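Local coordinates for protein methylocystis parvus OBBP MbnE (Methylocystis parvus OBBP, PDB 5ICQ) that probably binds methanobactin, a copper-chelating peptide, in the bacterial periplasm, as a solute-binding protein of family 5 that serves methanobactin transport, at residues G225-A230 with D261-Q266; S375-S380 with A553-D558; R395-I398 with E402-P405; P596-G599 with S604-R607. All blocks are in the same frame, centred on the assembly; numbering follows the deposited sequence.

Interaction 1 of 4, residues G225-A230 with D261-Q266; sequences GPYVVA and DEIDLQ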
loop_
_atom_site.group_PDB
_atom_site.type_symbol
_atom_site.label_atom_id
_atom_site.label_comp_id
_atom_site.label_asym_id
_atom_site.label_seq_id
_atom_site.Cartn_x
_atom_site.Cartn_y
_atom_site.Cartn_z
ATOM N N GLY A 225 20.598 1.052 -13.182
ATOM C CA GLY A 225 19.760 -0.107 -13.397
ATOM C C GLY A 225 19.847 -0.665 -14.807
ATOM O O GLY A 225 20.625 -0.210 -15.671
ATOM N N PRO A 226 19.039 -1.701 -15.051
ATOM C CA PRO A 226 19.105 -2.417 -16.335
ATOM C C PRO A 226 18.694 -1.605 -17.546
ATOM O O PRO A 226 19.031 -2.010 -18.665
ATOM C CB PRO A 226 18.140 -3.590 -16.126
ATOM C CG PRO A 226 17.207 -3.117 -15.035
ATOM C CD PRO A 226 18.116 -2.355 -14.107
ATOM N N TYR A 227 17.950 -0.517 -17.382
ATOM C CA TYR A 227 17.483 0.290 -18.498
ATOM C C TYR A 227 17.961 1.723 -18.363
ATOM O O TYR A 227 18.110 2.244 -17.254
ATOM C CB TYR A 227 15.944 0.312 -18.597
ATOM C CG TYR A 227 15.356 -1.044 -18.872
ATOM C CD1 TYR A 227 15.233 -1.522 -20.177
ATOM C CD2 TYR A 227 14.952 -1.866 -17.826
ATOM C CE1 TYR A 227 14.698 -2.795 -20.428
ATOM C CE2 TYR A 227 14.426 -3.131 -18.067
ATOM C CZ TYR A 227 14.297 -3.582 -19.365
ATOM O OH TYR A 227 13.791 -4.844 -19.588
ATOM N N VAL A 228 18.169 2.364 -19.506
ATOM C CA VAL A 228 18.406 3.800 -19.554
ATOM C C VAL A 228 17.201 4.473 -20.197
ATOM O O VAL A 228 16.413 3.851 -20.924
ATOM C CB VAL A 228 19.693 4.155 -20.324
ATOM C CG1 VAL A 228 20.873 3.391 -19.756
ATOM C CG2 VAL A 228 19.522 3.867 -21.816
ATOM N N VAL A 229 17.057 5.764 -19.915
ATOM C CA VAL A 229 15.983 6.558 -20.505
ATOM C C VAL A 229 16.427 6.974 -21.904
ATOM O O VAL A 229 17.377 7.746 -22.062
ATOM C CB VAL A 229 15.637 7.773 -19.644
ATOM C CG1 VAL A 229 14.583 8.619 -20.343
ATOM C CG2 VAL A 229 15.133 7.323 -18.292
ATOM N N ALA A 230 15.753 6.441 -22.921
ATOM C CA ALA A 230 16.128 6.631 -24.314
ATOM C C ALA A 230 15.364 7.752 -24.995
ATOM O O ALA A 230 15.912 8.409 -25.886
ATOM C CB ALA A 230 15.912 5.335 -25.098
ATOM N N ASP A 261 13.832 -5.804 -24.390
ATOM C CA ASP A 261 14.912 -4.908 -24.789
ATOM C C ASP A 261 14.498 -3.451 -24.647
ATOM O O ASP A 261 15.350 -2.583 -24.422
ATOM C CB ASP A 261 15.349 -5.202 -26.228
ATOM C CG ASP A 261 16.241 -6.447 -26.334
ATOM O OD1 ASP A 261 16.722 -6.946 -25.289
ATOM O OD2 ASP A 261 16.482 -6.914 -27.469
ATOM N N GLU A 262 13.201 -3.169 -24.744
ATOM C CA GLU A 262 12.678 -1.816 -24.648
ATOM C C GLU A 262 11.340 -1.853 -23.938
ATOM O O GLU A 262 10.571 -2.805 -24.091
ATOM C CB GLU A 262 12.476 -1.168 -26.032
ATOM C CG GLU A 262 13.759 -0.758 -26.734
ATOM C CD GLU A 262 13.564 -0.564 -28.224
ATOM O OE1 GLU A 262 14.484 -0.915 -28.990
ATOM O OE2 GLU A 262 12.487 -0.074 -28.629
ATOM N N ILE A 263 11.059 -0.798 -23.179
ATOM C CA ILE A 263 9.773 -0.623 -22.516
ATOM C C ILE A 263 9.255 0.758 -22.885
ATOM O O ILE A 263 9.905 1.763 -22.573
ATOM C CB ILE A 263 9.875 -0.748 -20.992
ATOM C CG1 ILE A 263 10.481 -2.104 -20.610
ATOM C CG2 ILE A 263 8.475 -0.545 -20.373
ATOM C CD1 ILE A 263 10.959 -2.162 -19.181
ATOM N N ASP A 264 8.090 0.812 -23.525
ATOM C CA ASP A 264 7.483 2.076 -23.939
ATOM C C ASP A 264 6.276 2.344 -23.050
ATOM O O ASP A 264 5.256 1.649 -23.150
ATOM C CB ASP A 264 7.087 2.032 -25.412
ATOM C CG ASP A 264 6.563 3.376 -25.919
ATOM O OD1 ASP A 264 6.889 4.420 -25.310
ATOM O OD2 ASP A 264 5.828 3.386 -26.928
ATOM N N LEU A 265 6.402 3.334 -22.167
ATOM C CA LEU A 265 5.338 3.698 -21.236
ATOM C C LEU A 265 4.552 4.852 -21.845
ATOM O O LEU A 265 5.058 5.974 -21.928
ATOM C CB LEU A 265 5.899 4.092 -19.870
ATOM C CG LEU A 265 6.642 2.984 -19.109
ATOM C CD1 LEU A 265 8.141 3.060 -19.364
ATOM C CD2 LEU A 265 6.350 3.037 -17.617
ATOM N N GLN A 266 3.316 4.582 -22.255
ATOM C CA GLN A 266 2.465 5.581 -22.896
ATOM C C GLN A 266 1.360 6.014 -21.945
ATOM O O GLN A 266 0.744 5.178 -21.276
ATOM C CB GLN A 266 1.832 5.037 -24.175
ATOM C CG GLN A 266 2.796 4.463 -25.184
ATOM C CD GLN A 266 2.058 3.871 -26.370
ATOM O OE1 GLN A 266 0.909 4.219 -26.624
ATOM N NE2 GLN A 266 2.714 2.975 -27.099
#
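One face of the Tyr227 ring is covered by the delta methyl of Ile263, while the backbone carbonyl of Asp261 lies at the ring's edge, near its plane. CD1 of Ile263 sits 3.6 Å above the ring and off its middle, toward the hydroxyl end: its nearest ring atom is Tyr227 CZ, 3.6 Å away. Measured to the centroid the methyl is 3.9 Å off and only 21° from the ring normal, a CH-pi contact over the face. At the edge, Asp261 O stands 4.1 Å from Tyr227 CE1. Tyr227 keeps CG anti to its carbonyl carbon (chi1 -63°), and from there the ring reaches across to Ile263; its hydroxyl hydrogen-bonds to the carbonyl oxygen of Phe260, which fixes the far end of the ring. The carboxylate of Asp261 points elsewhere, into a salt bridge with Arg242.

Strands 227-233 and 262-268 are not direct neighbours. Strand 237-242 runs between them, antiparallel to both, and strand 65-71 closes the other edge of this four-stranded mixed sheet. Tyr227 also packs on Leu240 of the intervening strand, so this is packing between second-neighbour strands, spanning the one between them on one surface of the sheet.

Interaction 2 of 4, residues S375-S380 with A553-D558; sequences SGRGAS and AVRAYD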
loop_
_atom_site.group_PDB
_atom_site.type_symbol
_atom_site.label_atom_id
_atom_site.label_comp_id
_atom_site.label_asym_id
_atom_site.label_seq_id
_atom_site.Cartn_x
_atom_site.Cartn_y
_atom_site.Cartn_z
ATOM N N SER A 375 -9.806 -12.071 11.681
ATOM C CA SER A 375 -11.151 -12.482 11.297
ATOM C C SER A 375 -11.306 -13.998 11.399
ATOM O O SER A 375 -10.527 -14.750 10.807
ATOM C CB SER A 375 -11.436 -12.000 9.877
ATOM O OG SER A 375 -12.669 -12.501 9.395
ATOM N N GLY A 376 -12.303 -14.445 12.159
ATOM C CA GLY A 376 -12.596 -15.861 12.272
ATOM C C GLY A 376 -11.577 -16.678 13.034
ATOM O O GLY A 376 -11.605 -17.910 12.958
ATOM N N ARG A 377 -10.676 -16.030 13.769
ATOM C CA ARG A 377 -9.650 -16.707 14.555
ATOM C C ARG A 377 -9.787 -16.286 16.010
ATOM O O ARG A 377 -9.809 -15.086 16.308
ATOM C CB ARG A 377 -8.246 -16.359 14.046
ATOM C CG ARG A 377 -8.029 -16.639 12.567
ATOM C CD ARG A 377 -6.586 -16.386 12.157
ATOM N NE ARG A 377 -6.291 -16.965 10.849
ATOM C CZ ARG A 377 -5.865 -16.276 9.795
ATOM N NH1 ARG A 377 -5.670 -14.959 9.879
ATOM N NH2 ARG A 377 -5.626 -16.907 8.651
ATOM N N GLY A 378 -9.886 -17.260 16.912
ATOM C CA GLY A 378 -9.868 -16.941 18.330
ATOM C C GLY A 378 -8.496 -16.434 18.745
ATOM O O GLY A 378 -7.466 -16.875 18.230
ATOM N N ALA A 379 -8.483 -15.473 19.667
ATOM C CA ALA A 379 -7.216 -14.938 20.139
ATOM C C ALA A 379 -6.400 -16.037 20.807
ATOM O O ALA A 379 -6.917 -16.825 21.604
ATOM C CB ALA A 379 -7.447 -13.787 21.121
ATOM N N SER A 380 -5.117 -16.085 20.483
ATOM C CA SER A 380 -4.265 -17.088 21.097
ATOM C C SER A 380 -3.920 -16.693 22.532
ATOM O O SER A 380 -4.193 -15.580 22.983
ATOM C CB SER A 380 -2.991 -17.264 20.287
ATOM O OG SER A 380 -2.213 -16.090 20.376
ATOM N N ALA A 553 1.163 -9.989 17.320
ATOM C CA ALA A 553 0.899 -8.595 17.657
ATOM C C ALA A 553 -0.052 -7.943 16.659
ATOM O O ALA A 553 -0.908 -7.140 17.051
ATOM C CB ALA A 553 2.216 -7.813 17.731
ATOM N N VAL A 554 0.089 -8.245 15.368
ATOM C CA VAL A 554 -0.785 -7.601 14.384
ATOM C C VAL A 554 -2.216 -8.104 14.529
ATOM O O VAL A 554 -3.172 -7.331 14.398
ATOM C CB VAL A 554 -0.251 -7.820 12.952
ATOM C CG1 VAL A 554 -1.197 -7.198 11.933
ATOM C CG2 VAL A 554 1.125 -7.200 12.818
ATOM N N ARG A 555 -2.392 -9.403 14.772
ATOM C CA ARG A 555 -3.738 -9.919 15.028
ATOM C C ARG A 555 -4.371 -9.238 16.238
ATOM O O ARG A 555 -5.533 -8.827 16.192
ATOM C CB ARG A 555 -3.705 -11.436 15.236
ATOM C CG ARG A 555 -3.510 -12.222 13.958
ATOM C CD ARG A 555 -3.438 -13.706 14.245
ATOM N NE ARG A 555 -3.154 -14.463 13.030
ATOM C CZ ARG A 555 -3.044 -15.789 12.984
ATOM N NH1 ARG A 555 -3.191 -16.508 14.088
ATOM N NH2 ARG A 555 -2.772 -16.394 11.832
ATOM N N ALA A 556 -3.622 -9.109 17.335
ATOM C CA ALA A 556 -4.165 -8.411 18.503
ATOM C C ALA A 556 -4.463 -6.952 18.178
ATOM O O ALA A 556 -5.479 -6.400 18.616
ATOM C CB ALA A 556 -3.195 -8.507 19.681
ATOM N N TYR A 557 -3.569 -6.306 17.435
ATOM C CA TYR A 557 -3.792 -4.933 16.987
ATOM C C TYR A 557 -5.074 -4.817 16.159
ATOM O O TYR A 557 -5.881 -3.897 16.358
ATOM C CB TYR A 557 -2.557 -4.497 16.194
ATOM C CG TYR A 557 -2.621 -3.164 15.481
ATOM C CD1 TYR A 557 -2.851 -1.987 16.174
ATOM C CD2 TYR A 557 -2.388 -3.086 14.118
ATOM C CE1 TYR A 557 -2.871 -0.760 15.508
ATOM C CE2 TYR A 557 -2.392 -1.868 13.450
ATOM C CZ TYR A 557 -2.642 -0.711 14.154
ATOM O OH TYR A 557 -2.664 0.514 13.495
ATOM N N ASP A 558 -5.282 -5.752 15.230
ATOM C CA ASP A 558 -6.508 -5.792 14.433
ATOM C C ASP A 558 -7.739 -5.830 15.334
ATOM O O ASP A 558 -8.695 -5.073 15.129
ATOM C CB ASP A 558 -6.469 -7.021 13.506
ATOM C CG ASP A 558 -7.517 -6.978 12.381
ATOM O OD1 ASP A 558 -7.821 -5.879 11.875
ATOM O OD2 ASP A 558 -8.025 -8.063 11.984
#
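Arg555 of the helix and Arg377 of the facing loop lay their guanidinium groups one on the other. Going along 553-558, Arg555 is the first residue to meet the loop. Its chain is extended from CG to NE, and its flat end receives Arg377 CD over the middle of one face, 3.7 Å from Arg555 CZ. In return Arg555 NH2 lies over a face of the Arg377 guanidinium, displaced to its rim. The centres are 4.3 Å apart and the planes differ by 15°, an offset stack of like charges. Backbone carbonyls probably ease that closeness: Glu371 O accepts from Arg555 NE, and Ser373 O and Ser370 O both accept from Arg377 NH1. Replacing Arg377 with an alanine would probably uncover that face of Arg555 and leave those two carbonyls without this donor. Three residues on, Asp558 comes close to the loop as well, with OD2 4.4 Å from Ser375 N; its carboxylate is hydrogen-bonded to the hydroxyls of Ser365 and Ser374 and to the backbone N of Phe366.

Helix 547-563 thus lies against the loop that follows strand 361-362. Helix 381-387, with Ser380 as its N-cap, and helix 532-543 also pack on it.

Interaction 3 of 4, residues R395-I398 with E402-P405; sequences RAEI and EWRP. With SO4 (sulfate ion), chain D.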
loop_
_atom_site.group_PDB
_atom_site.type_symbol
_atom_site.label_atom_id
_atom_site.label_comp_id
_atom_site.label_asym_id
_atom_site.label_seq_id
_atom_site.Cartn_x
_atom_site.Cartn_y
_atom_site.Cartn_z
ATOM N N ARG A 395 -13.758 -6.245 22.310
ATOM C CA ARG A 395 -15.064 -6.836 22.581
ATOM C C ARG A 395 -14.990 -8.363 22.506
ATOM O O ARG A 395 -14.262 -8.926 21.678
ATOM C CB ARG A 395 -16.102 -6.305 21.586
ATOM C CG ARG A 395 -16.429 -4.806 21.751
ATOM C CD ARG A 395 -17.929 -4.550 21.563
ATOM N NE ARG A 395 -18.722 -5.120 22.651
ATOM C CZ ARG A 395 -20.041 -5.292 22.609
ATOM N NH1 ARG A 395 -20.723 -4.943 21.524
ATOM N NH2 ARG A 395 -20.680 -5.818 23.651
ATOM N N ALA A 396 -15.774 -9.039 23.361
ATOM C CA ALA A 396 -15.726 -10.502 23.413
ATOM C C ALA A 396 -15.994 -11.125 22.048
ATOM O O ALA A 396 -15.359 -12.121 21.680
ATOM C CB ALA A 396 -16.731 -11.034 24.441
ATOM N N GLU A 397 -16.932 -10.550 21.282
ATOM C CA GLU A 397 -17.274 -11.098 19.969
ATOM C C GLU A 397 -16.063 -11.082 19.043
ATOM O O GLU A 397 -15.865 -11.994 18.230
ATOM C CB GLU A 397 -18.437 -10.296 19.359
ATOM C CG GLU A 397 -18.137 -8.783 19.194
ATOM C CD GLU A 397 -19.329 -7.941 18.738
ATOM O OE1 GLU A 397 -20.391 -8.501 18.387
ATOM O OE2 GLU A 397 -19.189 -6.699 18.721
ATOM N N ILE A 398 -15.216 -10.068 19.180
ATOM C CA ILE A 398 -14.019 -9.971 18.352
ATOM C C ILE A 398 -12.874 -10.790 18.943
ATOM O O ILE A 398 -12.087 -11.404 18.205
ATOM C CB ILE A 398 -13.670 -8.480 18.182
ATOM C CG1 ILE A 398 -14.703 -7.841 17.246
ATOM C CG2 ILE A 398 -12.245 -8.306 17.648
ATOM C CD1 ILE A 398 -14.701 -6.328 17.224
ATOM N N GLU A 402 -15.594 -14.477 16.432
ATOM C CA GLU A 402 -16.954 -14.684 15.954
ATOM C C GLU A 402 -17.524 -13.482 15.217
ATOM O O GLU A 402 -18.599 -13.601 14.618
ATOM C CB GLU A 402 -17.888 -15.020 17.123
ATOM C CG GLU A 402 -17.477 -16.264 17.868
ATOM C CD GLU A 402 -18.536 -16.725 18.847
ATOM O OE1 GLU A 402 -19.544 -16.007 19.029
ATOM O OE2 GLU A 402 -18.359 -17.813 19.427
ATOM N N TRP A 403 -16.856 -12.336 15.256
ATOM C CA TRP A 403 -17.432 -11.116 14.707
ATOM C C TRP A 403 -17.145 -10.983 13.214
ATOM O O TRP A 403 -16.078 -11.363 12.725
ATOM C CB TRP A 403 -16.888 -9.886 15.445
ATOM C CG TRP A 403 -17.461 -8.594 14.933
ATOM C CD1 TRP A 403 -18.627 -7.990 15.344
ATOM C CD2 TRP A 403 -16.912 -7.754 13.908
ATOM N NE1 TRP A 403 -18.824 -6.819 14.639
ATOM C CE2 TRP A 403 -17.789 -6.653 13.752
ATOM C CE3 TRP A 403 -15.760 -7.815 13.112
ATOM C CZ2 TRP A 403 -17.547 -5.628 12.836
ATOM C CZ3 TRP A 403 -15.521 -6.792 12.204
ATOM C CH2 TRP A 403 -16.415 -5.719 12.069
ATOM N N ARG A 404 -18.112 -10.413 12.498
ATOM C CA ARG A 404 -17.980 -9.983 11.115
ATOM C C ARG A 404 -18.843 -8.743 10.953
ATOM O O ARG A 404 -19.805 -8.569 11.711
ATOM C CB ARG A 404 -18.447 -11.069 10.131
ATOM C CG ARG A 404 -19.948 -11.351 10.273
ATOM C CD ARG A 404 -20.471 -12.426 9.322
ATOM N NE ARG A 404 -21.885 -12.695 9.580
ATOM C CZ ARG A 404 -22.620 -13.584 8.918
ATOM N NH1 ARG A 404 -22.081 -14.297 7.942
ATOM N NH2 ARG A 404 -23.899 -13.752 9.233
ATOM N N PRO A 405 -18.546 -7.875 9.985
ATOM C CA PRO A 405 -19.498 -6.818 9.649
ATOM C C PRO A 405 -20.844 -7.443 9.340
ATOM O O PRO A 405 -20.905 -8.456 8.632
ATOM C CB PRO A 405 -18.882 -6.156 8.404
ATOM C CG PRO A 405 -17.419 -6.466 8.500
ATOM C CD PRO A 405 -17.376 -7.858 9.086
HETATM S S SO4 D . -18.125 -7.072 25.724
HETATM O O1 SO4 D . -18.486 -7.237 27.129
HETATM O O2 SO4 D . -18.206 -5.659 25.362
HETATM O O3 SO4 D . -19.042 -7.851 24.898
HETATM O O4 SO4 D . -16.762 -7.554 25.545
#
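Glu397 and Ile398 of the short helix 396-399 meet Trp403 and Glu402 where the chain turns back at the helix's C-terminal end. Among hydrogen bonds, one joins the two segments: Glu402 N gives to Glu397 O at 3.1 Å, almost in line with the carbonyl bond (C=O...N angle 173°). This bond is of the six-to-one kind, consistent with a Schellman motif. Arg395 is at the N-cap position.

Apolar packing centres on the indole. CG of Trp403 is anti to its backbone N (chi1 -179°), which sets the ring alongside Ile398, the two side chains pointing the same way. Ile398 CG1 comes within 3.5 Å of Trp403 CB, and its CD1 lies over one ring face, offset to the rim; Pro405 N lies over the opposite face. Leu562 of helix 547-563 packs on both Ile398 and Trp403.

The carboxylate of Glu397 meets the five-membered part of the indole at a slant, its plane turned 59° from the ring, with CD 3.5 Å from Trp403 CD1. An alanine in place of Glu397 would take the carboxylate from beside Trp403 CD1 and probably leave Arg395 NH1 with Glu340 but without its second acidic partner.

Charge contacts gather at the helix start. Arg395 NH1 makes a long salt bridge to Glu397 OE2, out of the guanidinium plane, and another to Glu340. A sulfate, probably from the crystallisation liquor, is held by this end of the helix. Arg395 NH2 donates to both O2 and O3, Arg395 NE gives to the same O2 at 2.8 Å, and Ala396 N reaches sulfate O4 at 2.8 Å.

Interaction 4 of 4, residues P596-G599 with S604-R607; sequences PIFG and SWWR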
loop_
_atom_site.group_PDB
_atom_site.type_symbol
_atom_site.label_atom_id
_atom_site.label_comp_id
_atom_site.label_asym_id
_atom_site.label_seq_id
_atom_site.Cartn_x
_atom_site.Cartn_y
_atom_site.Cartn_z
ATOM N N PRO A 596 0.021 -3.834 -6.638
ATOM C CA PRO A 596 -0.390 -4.875 -7.590
ATOM C C PRO A 596 0.612 -6.018 -7.625
ATOM O O PRO A 596 1.751 -5.834 -7.196
ATOM C CB PRO A 596 -0.412 -4.144 -8.939
ATOM C CG PRO A 596 -0.514 -2.694 -8.596
ATOM C CD PRO A 596 0.206 -2.527 -7.295
ATOM N N ILE A 597 0.194 -7.179 -8.121
ATOM C CA ILE A 597 1.071 -8.347 -8.079
ATOM C C ILE A 597 2.301 -8.141 -8.962
ATOM O O ILE A 597 3.406 -8.581 -8.616
ATOM C CB ILE A 597 0.288 -9.609 -8.469
ATOM C CG1 ILE A 597 -0.767 -9.918 -7.398
ATOM C CG2 ILE A 597 1.238 -10.795 -8.628
ATOM C CD1 ILE A 597 -1.756 -11.018 -7.792
ATOM N N PHE A 598 2.145 -7.468 -10.100
ATOM C CA PHE A 598 3.272 -7.175 -10.974
ATOM C C PHE A 598 3.532 -5.673 -11.035
ATOM O O PHE A 598 2.607 -4.864 -10.962
ATOM C CB PHE A 598 3.020 -7.721 -12.382
ATOM C CG PHE A 598 2.658 -9.176 -12.396
ATOM C CD1 PHE A 598 3.586 -10.133 -12.013
ATOM C CD2 PHE A 598 1.389 -9.580 -12.764
ATOM C CE1 PHE A 598 3.256 -11.481 -12.002
ATOM C CE2 PHE A 598 1.043 -10.926 -12.759
ATOM C CZ PHE A 598 1.975 -11.875 -12.381
ATOM N N GLY A 599 4.801 -5.307 -11.186
ATOM C CA GLY A 599 5.179 -3.918 -11.331
ATOM C C GLY A 599 4.625 -3.337 -12.614
ATOM O O GLY A 599 4.173 -4.067 -13.500
ATOM N N SER A 604 9.195 -9.340 -14.459
ATOM C CA SER A 604 9.381 -10.789 -14.583
ATOM C C SER A 604 8.832 -11.377 -15.883
ATOM O O SER A 604 9.075 -12.558 -16.161
ATOM C CB SER A 604 8.739 -11.521 -13.392
ATOM O OG SER A 604 7.325 -11.396 -13.416
ATOM N N TRP A 605 8.122 -10.602 -16.691
ATOM C CA TRP A 605 7.531 -11.136 -17.911
ATOM C C TRP A 605 8.536 -11.104 -19.059
ATOM O O TRP A 605 9.637 -10.553 -18.947
ATOM C CB TRP A 605 6.281 -10.345 -18.304
ATOM C CG TRP A 605 5.108 -10.448 -17.370
ATOM C CD1 TRP A 605 5.105 -10.245 -16.019
ATOM C CD2 TRP A 605 3.738 -10.684 -17.743
ATOM N NE1 TRP A 605 3.824 -10.377 -15.523
ATOM C CE2 TRP A 605 2.970 -10.648 -16.560
ATOM C CE3 TRP A 605 3.098 -10.958 -18.957
ATOM C CZ2 TRP A 605 1.582 -10.855 -16.556
ATOM C CZ3 TRP A 605 1.718 -11.176 -18.952
ATOM C CH2 TRP A 605 0.979 -11.116 -17.761
ATOM N N TRP A 606 8.149 -11.704 -20.184
ATOM C CA TRP A 606 9.023 -11.697 -21.355
ATOM C C TRP A 606 8.209 -11.960 -22.614
ATOM O O TRP A 606 7.048 -12.366 -22.556
ATOM C CB TRP A 606 10.161 -12.715 -21.213
ATOM C CG TRP A 606 9.773 -14.197 -21.231
ATOM C CD1 TRP A 606 9.736 -15.026 -22.324
ATOM C CD2 TRP A 606 9.434 -15.012 -20.098
ATOM N NE1 TRP A 606 9.374 -16.301 -21.940
ATOM C CE2 TRP A 606 9.181 -16.317 -20.581
ATOM C CE3 TRP A 606 9.302 -14.761 -18.722
ATOM C CZ2 TRP A 606 8.817 -17.367 -19.740
ATOM C CZ3 TRP A 606 8.943 -15.810 -17.888
ATOM C CH2 TRP A 606 8.700 -17.096 -18.401
ATOM N N ARG A 607 8.841 -11.707 -23.761
ATOM C CA ARG A 607 8.202 -11.916 -25.057
ATOM C C ARG A 607 8.303 -13.383 -25.461
ATOM O O ARG A 607 9.388 -13.971 -25.438
ATOM C CB ARG A 607 8.858 -11.030 -26.116
ATOM C CG ARG A 607 8.252 -11.167 -27.510
ATOM C CD ARG A 607 9.114 -10.491 -28.575
ATOM N NE ARG A 607 10.444 -11.090 -28.670
ATOM C CZ ARG A 607 11.413 -10.643 -29.466
ATOM N NH1 ARG A 607 11.205 -9.592 -30.246
ATOM N NH2 ARG A 607 12.591 -11.255 -29.482
#
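Phe598 and Ser604 are the closest pair of the two backbones, with CA atoms 8.0 Å apart, so the main chains stand well clear of each other and side chains bridge the interval. Segment 596-599 is loop throughout and starts with a cis peptide bond before Pro596; segment 604-607 is loop at first and becomes strand at Trp606.

Across that interval Phe598 and Trp605 form a T-shaped pair. The indole comes in edge first, its plane at 90° to the phenyl ring, and the centroid of its five-membered ring is 4.6 Å from that of Phe598. NE1 leads: it stands over the centre of the phenyl face, 3.4 Å above the plane and 3.5 Å from Phe598 CD1. Beside it Trp605 CZ2 continues the same edge, 3.8 Å from Phe598 CE2. With NE1 over the ring centre, the electron-rich face probably gives the indole N-H a favourable electrostatic setting. Phe598 has CG anti to the carbonyl carbon (chi1 -53°), which turns its ring toward Trp605. On the other face Ile597 CG2 lies over the middle of the ring, so Phe598 is sandwiched between its sequence neighbour and the indole. Ser604 touches more lightly, OG being 4.2 Å from Phe598 CD1.

Around the pair, Leu313 of strand 308-313 and Arg586 pack on Phe598, while Ile584 and Arg586 pack on Trp605, which also makes an edge-to-face contact with His580. The result is a buried T-shaped aromatic pair joining the run into the C-terminal strand 606-607, which pairs antiparallel with strand 584-585, to the loop that precedes it.

In the fold
The four contacts form two groups. Interactions 1 and 4 lie on the same side of the chain's centre, about 14 Å apart between centres, although one belongs to strands 227-233 and 262-268 and the other to the C-terminal tail, which has thus returned near an earlier sheet. Interactions 2 and 3, centres about 11 Å apart, make the other, interaction 3 falling in sequence between the two segments of interaction 2. Helix 547-563 supplies one side of interaction 2 and packs against interaction 3, and its Arg559 bonds to a backbone oxygen in each. Interactions 1 and 2, centres about 44 Å apart, lie on opposite sides of the chain's centre: the two groups occupy well-separated regions.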